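Local atomic coordinates of extracellular solute-binding protein family 5 (Brucella melitensis, PDB entry 4ONY), a protein that probably serves as the periplasmic substrate-binding component of an ABC transporter, capturing a peptide or peptide-like solute for uptake into the cell. Residues L331-D336 against Y452-L456; Q348-T352 against V558-P564. All blocks are in the same frame, centred on the assembly; numbering follows the deposited sequence.

Contact 1 (L331-D336 against Y452-L456); sequences LGLLFD and YQRNL
Tyr452, on helix 443-458, has the most surface covered here. With chi1 t its CA-to-CB bond runs sideways, but the phenol reaches across to the C-terminal part of helix 325-333, where Tyr452 OH donates a 2.7 Å hydrogen bond to Leu331 O. The same carbonyl accepts the backbone bond from Leu334 N (3.2 Å), so it serves both donors. One edge of the phenol faces Leu331 O and the carbonyl carbon of Leu334; Phe335 CB lies 4.0 Å from Tyr452 CD1, and Phe313 of the central strand 310-315 stacks on the tyrosine ring. The CA-to-CB bond of Leu334 (phi/psi -85/-14) points toward helix 443-458, with Leu334 CA 6.1 Å from Asn455 CA; Leu334 CD1 meets Leu456 CD2 at 3.8 Å, and Leu331 CD2 touches the same methyl at 4.1 Å. Two helices flanking the mixed sheet of one lobe of a family 5 solute-binding protein are thereby joined, one of them just where the chain turns into helix 337-344. Phe335 leaves the helical region for polyproline-II-like angles (-68/123), and Asp336 takes the N-cap position of that next helix. Asn455 (chi1 m) directs its CA-to-CB bond toward segment 331-336: Asn455 CB lies 3.2 Å from Leu334 O, while its amide is bridged to Asp336 by two waters. One donates to Asn455 OD1 (2.6 Å) and accepts from Asp336 N (2.9 Å); the other donates to Asp336 OD2 (2.6 Å) and accepts weakly from Asn455 ND2 (3.3 Å). Asp336 OD1 caps Trp339 N and also bonds Thr397 OG1.

Contact 2 (Q348-T352 against V558-P564); sequences QYRRT and VPLYHLP
Short strand 350-351 runs antiparallel to strand 557-562 as an edge strand of a mixed six-stranded sheet; strand 310-315 pairs with the other side of 557-562. Backbone hydrogen bonds set the register. Arg350 and His562 form a hydrogen-bonded pair (CA-CA 5.7 Å), Arg350 N to His562 O at 3.0 Å and His562 N to Arg350 O at 3.1 Å. Arg351 and Tyr561 follow as a non-hydrogen-bonded pair with CA atoms 4.4 Å apart and diverging side chains. Leu560, at phi/psi -102/-99, interrupts its strand, yet its O still accepts from Thr352 N at 2.9 Å. Side chains add polar bonds. Arg351 (chi1 t, chi2 p) starts away from the partner strand but curls back, so that Pro559 O receives NE at 3.0 Å and NH2 at 2.8 Å; a weak bond joins Arg351 NE to Leu560 O (3.2 Å). His562, chi1 p, donates from ND1 to Thr352 OG1 (2.8 Å), which in turn donates to a water at 2.6 Å that bonds Tyr561 O at 3.1 Å. Apolar contacts gather round Tyr349 (chi1 m): one ring face lies over Tyr561 CD1, which is 3.7 Å from Tyr349 CG, the rings inclined at 37° with centroids 4.4 Å apart, and Tyr349 CD1 meets Leu563 CD2 at 3.6 Å. Pro564 CG sits over the Arg350 guanidinium, 4.1 Å from Arg350 CD. Three backbone bonds plus those of the Arg351 and His562 side chains thus hold the short edge strand, satisfying the Pro559 and Leu560 carbonyls near the break in strand 557-562.

Overall arrangement
Contacts 1 and 2 adjoin, their centres 15 Å apart, and their segments alternate along the chain: 331-336, 348-352, 452-456, 558-564. Helix 337-344 carries the chain from the first segment of contact 1 to the edge strand of contact 2. Phe335 joins them, with CE2 3.6 Å from Leu560 CD2 and CD2 3.9 Å from Arg351 NH2. Val558 CG2 packs against Tyr452 OH (3.8 Å) and Gly332 CA (3.9 Å), so strand 557-562 abuts contact 1. The centres of contacts 1 and 2 lie on the same side of the chain's centre, about 28 Å and 16 Å from it. The bound polyether is held by other residues, among them Gln222, Arg226 and Tyr256.

Contact 1 (L331-D336 against Y452-L456)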
loop_
_atom_site.group_PDB
_atom_site.type_symbol
_atom_site.label_atom_id
_atom_site.label_comp_id
_atom_site.label_asym_id
_atom_site.label_seq_id
_atom_site.Cartn_x
_atom_site.Cartn_y
_atom_site.Cartn_z
ATOM N N LEU A 331 -9.336 -14.063 -23.547
ATOM C CA LEU A 331 -9.958 -14.597 -22.317
ATOM C C LEU A 331 -10.311 -13.494 -21.316
ATOM O O LEU A 331 -11.305 -13.597 -20.622
ATOM C CB LEU A 331 -9.076 -15.637 -21.645
ATOM C CG LEU A 331 -8.825 -16.879 -22.519
ATOM C CD1 LEU A 331 -7.901 -17.856 -21.809
ATOM C CD2 LEU A 331 -10.009 -17.611 -23.087
ATOM N N GLY A 332 -9.466 -12.471 -21.240
ATOM C CA GLY A 332 -9.745 -11.261 -20.488
ATOM C C GLY A 332 -11.057 -10.578 -20.871
ATOM O O GLY A 332 -11.717 -10.020 -20.007
ATOM N N LEU A 333 -11.449 -10.625 -22.142
ATOM C CA LEU A 333 -12.660 -9.915 -22.564
ATOM C C LEU A 333 -13.916 -10.581 -21.996
ATOM O O LEU A 333 -14.979 -9.951 -21.938
ATOM C CB LEU A 333 -12.751 -9.909 -24.102
ATOM C CG LEU A 333 -11.652 -9.194 -24.848
ATOM C CD1 LEU A 333 -11.740 -9.526 -26.334
ATOM C CD2 LEU A 333 -11.689 -7.695 -24.605
ATOM N N LEU A 334 -13.803 -11.849 -21.573
ATOM C CA LEU A 334 -14.984 -12.624 -21.213
ATOM C C LEU A 334 -15.494 -12.445 -19.774
ATOM O O LEU A 334 -16.640 -12.839 -19.464
ATOM C CB LEU A 334 -14.739 -14.093 -21.491
ATOM C CG LEU A 334 -14.471 -14.397 -22.950
ATOM C CD1 LEU A 334 -14.095 -15.834 -23.087
ATOM C CD2 LEU A 334 -15.713 -14.111 -23.797
ATOM N N PHE A 335 -14.679 -11.851 -18.897
ATOM C CA PHE A 335 -15.148 -11.571 -17.571
ATOM C C PHE A 335 -16.256 -10.479 -17.601
ATOM O O PHE A 335 -16.049 -9.395 -18.164
ATOM C CB PHE A 335 -14.048 -11.153 -16.645
ATOM C CG PHE A 335 -14.573 -10.812 -15.260
ATOM C CD1 PHE A 335 -15.093 -11.802 -14.457
ATOM C CD2 PHE A 335 -14.592 -9.496 -14.807
ATOM C CE1 PHE A 335 -15.624 -11.505 -13.225
ATOM C CE2 PHE A 335 -15.110 -9.200 -13.569
ATOM C CZ PHE A 335 -15.632 -10.198 -12.786
ATOM N N ASP A 336 -17.435 -10.802 -17.062
ATOM C CA ASP A 336 -18.574 -9.867 -17.052
ATOM C C ASP A 336 -18.652 -9.175 -15.712
ATOM O O ASP A 336 -19.291 -9.656 -14.784
ATOM C CB ASP A 336 -19.885 -10.574 -17.406
ATOM C CG ASP A 336 -21.029 -9.606 -17.613
ATOM O OD1 ASP A 336 -20.942 -8.448 -17.129
ATOM O OD2 ASP A 336 -22.032 -10.023 -18.252
ATOM N N TYR A 452 -16.715 -16.262 -13.608
ATOM C CA TYR A 452 -15.873 -16.225 -14.787
ATOM C C TYR A 452 -16.005 -17.555 -15.568
ATOM O O TYR A 452 -16.109 -17.561 -16.800
ATOM C CB TYR A 452 -14.416 -15.999 -14.363
ATOM C CG TYR A 452 -13.400 -15.695 -15.423
ATOM C CD1 TYR A 452 -13.748 -15.104 -16.633
ATOM C CD2 TYR A 452 -12.055 -15.901 -15.179
ATOM C CE1 TYR A 452 -12.802 -14.795 -17.609
ATOM C CE2 TYR A 452 -11.089 -15.568 -16.131
ATOM C CZ TYR A 452 -11.473 -15.019 -17.373
ATOM O OH TYR A 452 -10.519 -14.673 -18.331
ATOM N N GLN A 453 -16.000 -18.657 -14.838
ATOM C CA GLN A 453 -16.250 -19.966 -15.438
ATOM C C GLN A 453 -17.524 -20.063 -16.278
ATOM O O GLN A 453 -17.475 -20.665 -17.355
ATOM C CB GLN A 453 -16.282 -21.078 -14.376
ATOM C CG GLN A 453 -16.761 -22.438 -14.901
ATOM C CD GLN A 453 -16.991 -23.387 -13.748
ATOM O OE1 GLN A 453 -17.861 -23.162 -12.932
ATOM N NE2 GLN A 453 -16.140 -24.377 -13.614
ATOM N N ARG A 454 -18.634 -19.479 -15.816
ATOM C CA ARG A 454 -19.861 -19.498 -16.615
ATOM C C ARG A 454 -19.620 -18.828 -17.988
ATOM O O ARG A 454 -20.021 -19.373 -19.042
ATOM C CB ARG A 454 -21.054 -18.938 -15.830
ATOM C CG ARG A 454 -21.524 -19.897 -14.717
ATOM C CD ARG A 454 -22.820 -19.492 -13.973
ATOM N NE ARG A 454 -22.702 -18.261 -13.149
ATOM C CZ ARG A 454 -22.233 -18.247 -11.892
ATOM N NH1 ARG A 454 -21.820 -19.370 -11.327
ATOM N NH2 ARG A 454 -22.170 -17.125 -11.197
ATOM N N ASN A 455 -18.941 -17.694 -18.003
ATOM C CA ASN A 455 -18.693 -17.021 -19.302
ATOM C C ASN A 455 -17.712 -17.765 -20.235
ATOM O O ASN A 455 -17.909 -17.844 -21.482
ATOM C CB ASN A 455 -18.240 -15.600 -19.066
ATOM C CG ASN A 455 -19.382 -14.731 -18.645
ATOM O OD1 ASN A 455 -19.576 -14.457 -17.455
ATOM N ND2 ASN A 455 -20.174 -14.325 -19.621
ATOM N N LEU A 456 -16.685 -18.356 -19.634
ATOM C CA LEU A 456 -15.726 -19.141 -20.410
ATOM C C LEU A 456 -16.420 -20.362 -21.019
ATOM O O LEU A 456 -16.151 -20.705 -22.164
ATOM C CB LEU A 456 -14.503 -19.543 -19.551
ATOM C CG LEU A 456 -13.707 -18.330 -19.026
ATOM C CD1 LEU A 456 -12.824 -18.604 -17.797
ATOM C CD2 LEU A 456 -12.861 -17.775 -20.113
HETATM O O HOH W 1 -21.533 -11.426 -20.363
HETATM O O HOH W 2 -17.715 -13.474 -15.883
#

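Contact 2 (Q348-T352 against V558-P564)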
loop_
_atom_site.group_PDB
_atom_site.type_symbol
_atom_site.label_atom_id
_atom_site.label_comp_id
_atom_site.label_asym_id
_atom_site.label_seq_id
_atom_site.Cartn_x
_atom_site.Cartn_y
_atom_site.Cartn_z
ATOM N N GLN A 348 -21.545 -1.997 -5.619
ATOM C CA GLN A 348 -20.636 -1.097 -4.864
ATOM C C GLN A 348 -19.257 -0.941 -5.445
ATOM O O GLN A 348 -18.570 0.066 -5.142
ATOM C CB GLN A 348 -20.432 -1.580 -3.432
ATOM C CG GLN A 348 -21.681 -1.572 -2.600
ATOM C CD GLN A 348 -22.250 -0.182 -2.478
ATOM O OE1 GLN A 348 -21.586 0.743 -2.081
ATOM N NE2 GLN A 348 -23.466 -0.028 -2.928
ATOM N N TYR A 349 -18.843 -1.894 -6.284
ATOM C CA TYR A 349 -17.513 -1.839 -6.841
ATOM C C TYR A 349 -17.455 -1.023 -8.145
ATOM O O TYR A 349 -18.478 -0.721 -8.775
ATOM C CB TYR A 349 -16.963 -3.239 -7.108
ATOM C CG TYR A 349 -16.530 -4.053 -5.921
ATOM C CD1 TYR A 349 -15.469 -3.670 -5.154
ATOM C CD2 TYR A 349 -17.148 -5.245 -5.611
ATOM C CE1 TYR A 349 -15.036 -4.409 -4.069
ATOM C CE2 TYR A 349 -16.732 -6.003 -4.548
ATOM C CZ TYR A 349 -15.679 -5.575 -3.782
ATOM O OH TYR A 349 -15.282 -6.325 -2.747
ATOM N N ARG A 350 -16.241 -0.652 -8.513
ATOM C CA ARG A 350 -15.935 -0.058 -9.775
ATOM C C ARG A 350 -14.866 -0.903 -10.414
ATOM O O ARG A 350 -13.965 -1.447 -9.741
ATOM C CB ARG A 350 -15.437 1.405 -9.606
ATOM C CG ARG A 350 -16.104 2.429 -10.547
ATOM C CD ARG A 350 -17.317 3.238 -9.958
ATOM N NE ARG A 350 -18.391 2.387 -9.394
ATOM C CZ ARG A 350 -19.559 2.805 -8.862
ATOM N NH1 ARG A 350 -20.407 1.926 -8.339
ATOM N NH2 ARG A 350 -19.887 4.089 -8.823
ATOM N N ARG A 351 -14.913 -0.959 -11.739
ATOM C CA ARG A 351 -13.982 -1.784 -12.486
ATOM C C ARG A 351 -12.555 -1.236 -12.360
ATOM O O ARG A 351 -12.328 -0.042 -12.501
ATOM C CB ARG A 351 -14.355 -1.793 -13.985
ATOM C CG ARG A 351 -13.560 -2.837 -14.787
ATOM C CD ARG A 351 -13.963 -4.272 -14.463
ATOM N NE ARG A 351 -13.014 -5.284 -14.955
ATOM C CZ ARG A 351 -13.125 -5.968 -16.121
ATOM N NH1 ARG A 351 -14.125 -5.767 -16.957
ATOM N NH2 ARG A 351 -12.218 -6.880 -16.422
ATOM N N THR A 352 -11.599 -2.115 -12.133
ATOM C CA THR A 352 -10.192 -1.730 -12.110
ATOM C C THR A 352 -9.671 -1.889 -13.537
ATOM O O THR A 352 -9.921 -2.896 -14.195
ATOM C CB THR A 352 -9.401 -2.641 -11.150
ATOM O OG1 THR A 352 -9.847 -2.440 -9.793
ATOM C CG2 THR A 352 -7.926 -2.348 -11.257
ATOM N N VAL A 558 -6.293 -10.284 -15.639
ATOM C CA VAL A 558 -7.631 -9.831 -16.003
ATOM C C VAL A 558 -8.017 -8.952 -14.807
ATOM O O VAL A 558 -8.302 -9.455 -13.730
ATOM C CB VAL A 558 -8.645 -10.964 -16.103
ATOM C CG1 VAL A 558 -10.001 -10.433 -16.532
ATOM C CG2 VAL A 558 -8.141 -12.054 -17.061
ATOM N N PRO A 559 -7.979 -7.639 -14.984
ATOM C CA PRO A 559 -8.194 -6.754 -13.839
ATOM C C PRO A 559 -9.656 -6.841 -13.375
ATOM O O PRO A 559 -10.583 -6.853 -14.203
ATOM C CB PRO A 559 -7.810 -5.387 -14.404
ATOM C CG PRO A 559 -8.165 -5.459 -15.866
ATOM C CD PRO A 559 -7.870 -6.901 -16.260
ATOM N N LEU A 560 -9.875 -6.869 -12.057
ATOM C CA LEU A 560 -11.211 -7.054 -11.518
ATOM C C LEU A 560 -11.775 -5.726 -11.053
ATOM O O LEU A 560 -12.222 -4.949 -11.896
ATOM C CB LEU A 560 -11.193 -8.135 -10.432
ATOM C CG LEU A 560 -10.944 -9.550 -10.968
ATOM C CD1 LEU A 560 -10.786 -10.620 -9.879
ATOM C CD2 LEU A 560 -12.043 -9.940 -11.935
ATOM N N TYR A 561 -11.725 -5.426 -9.749
ATOM C CA TYR A 561 -12.477 -4.332 -9.203
ATOM C C TYR A 561 -11.960 -3.894 -7.842
ATOM O O TYR A 561 -11.176 -4.593 -7.186
ATOM C CB TYR A 561 -13.968 -4.719 -9.108
ATOM C CG TYR A 561 -14.150 -6.104 -8.525
ATOM C CD1 TYR A 561 -13.945 -6.346 -7.171
ATOM C CD2 TYR A 561 -14.464 -7.151 -9.330
ATOM C CE1 TYR A 561 -14.067 -7.623 -6.646
ATOM C CE2 TYR A 561 -14.624 -8.401 -8.813
ATOM C CZ TYR A 561 -14.416 -8.636 -7.481
ATOM O OH TYR A 561 -14.570 -9.907 -7.018
ATOM N N HIS A 562 -12.400 -2.718 -7.450
ATOM C CA HIS A 562 -11.952 -2.051 -6.242
ATOM C C HIS A 562 -13.087 -1.165 -5.770
ATOM O O HIS A 562 -14.033 -0.867 -6.545
ATOM C CB HIS A 562 -10.715 -1.179 -6.553
ATOM C CG HIS A 562 -11.004 -0.030 -7.460
ATOM N ND1 HIS A 562 -11.125 -0.167 -8.831
ATOM C CD2 HIS A 562 -11.266 1.270 -7.197
ATOM C CE1 HIS A 562 -11.483 0.987 -9.369
ATOM N NE2 HIS A 562 -11.558 1.881 -8.402
ATOM N N LEU A 563 -12.981 -0.689 -4.543
ATOM C CA LEU A 563 -13.985 0.210 -3.985
ATOM C C LEU A 563 -13.601 1.636 -4.330
ATOM O O LEU A 563 -12.543 2.042 -4.015
ATOM C CB LEU A 563 -14.046 0.029 -2.454
ATOM C CG LEU A 563 -14.707 -1.272 -2.006
ATOM C CD1 LEU A 563 -14.669 -1.362 -0.503
ATOM C CD2 LEU A 563 -16.143 -1.366 -2.509
ATOM N N PRO A 564 -14.475 2.413 -4.962
ATOM C CA PRO A 564 -14.063 3.749 -5.315
ATOM C C PRO A 564 -14.027 4.792 -4.169
ATOM O O PRO A 564 -13.409 5.859 -4.331
ATOM C CB PRO A 564 -15.106 4.155 -6.345
ATOM C CG PRO A 564 -16.339 3.397 -5.959
ATOM C CD PRO A 564 -15.815 2.088 -5.459
HETATM O O HOH W 3 -8.363 -3.680 -8.039
#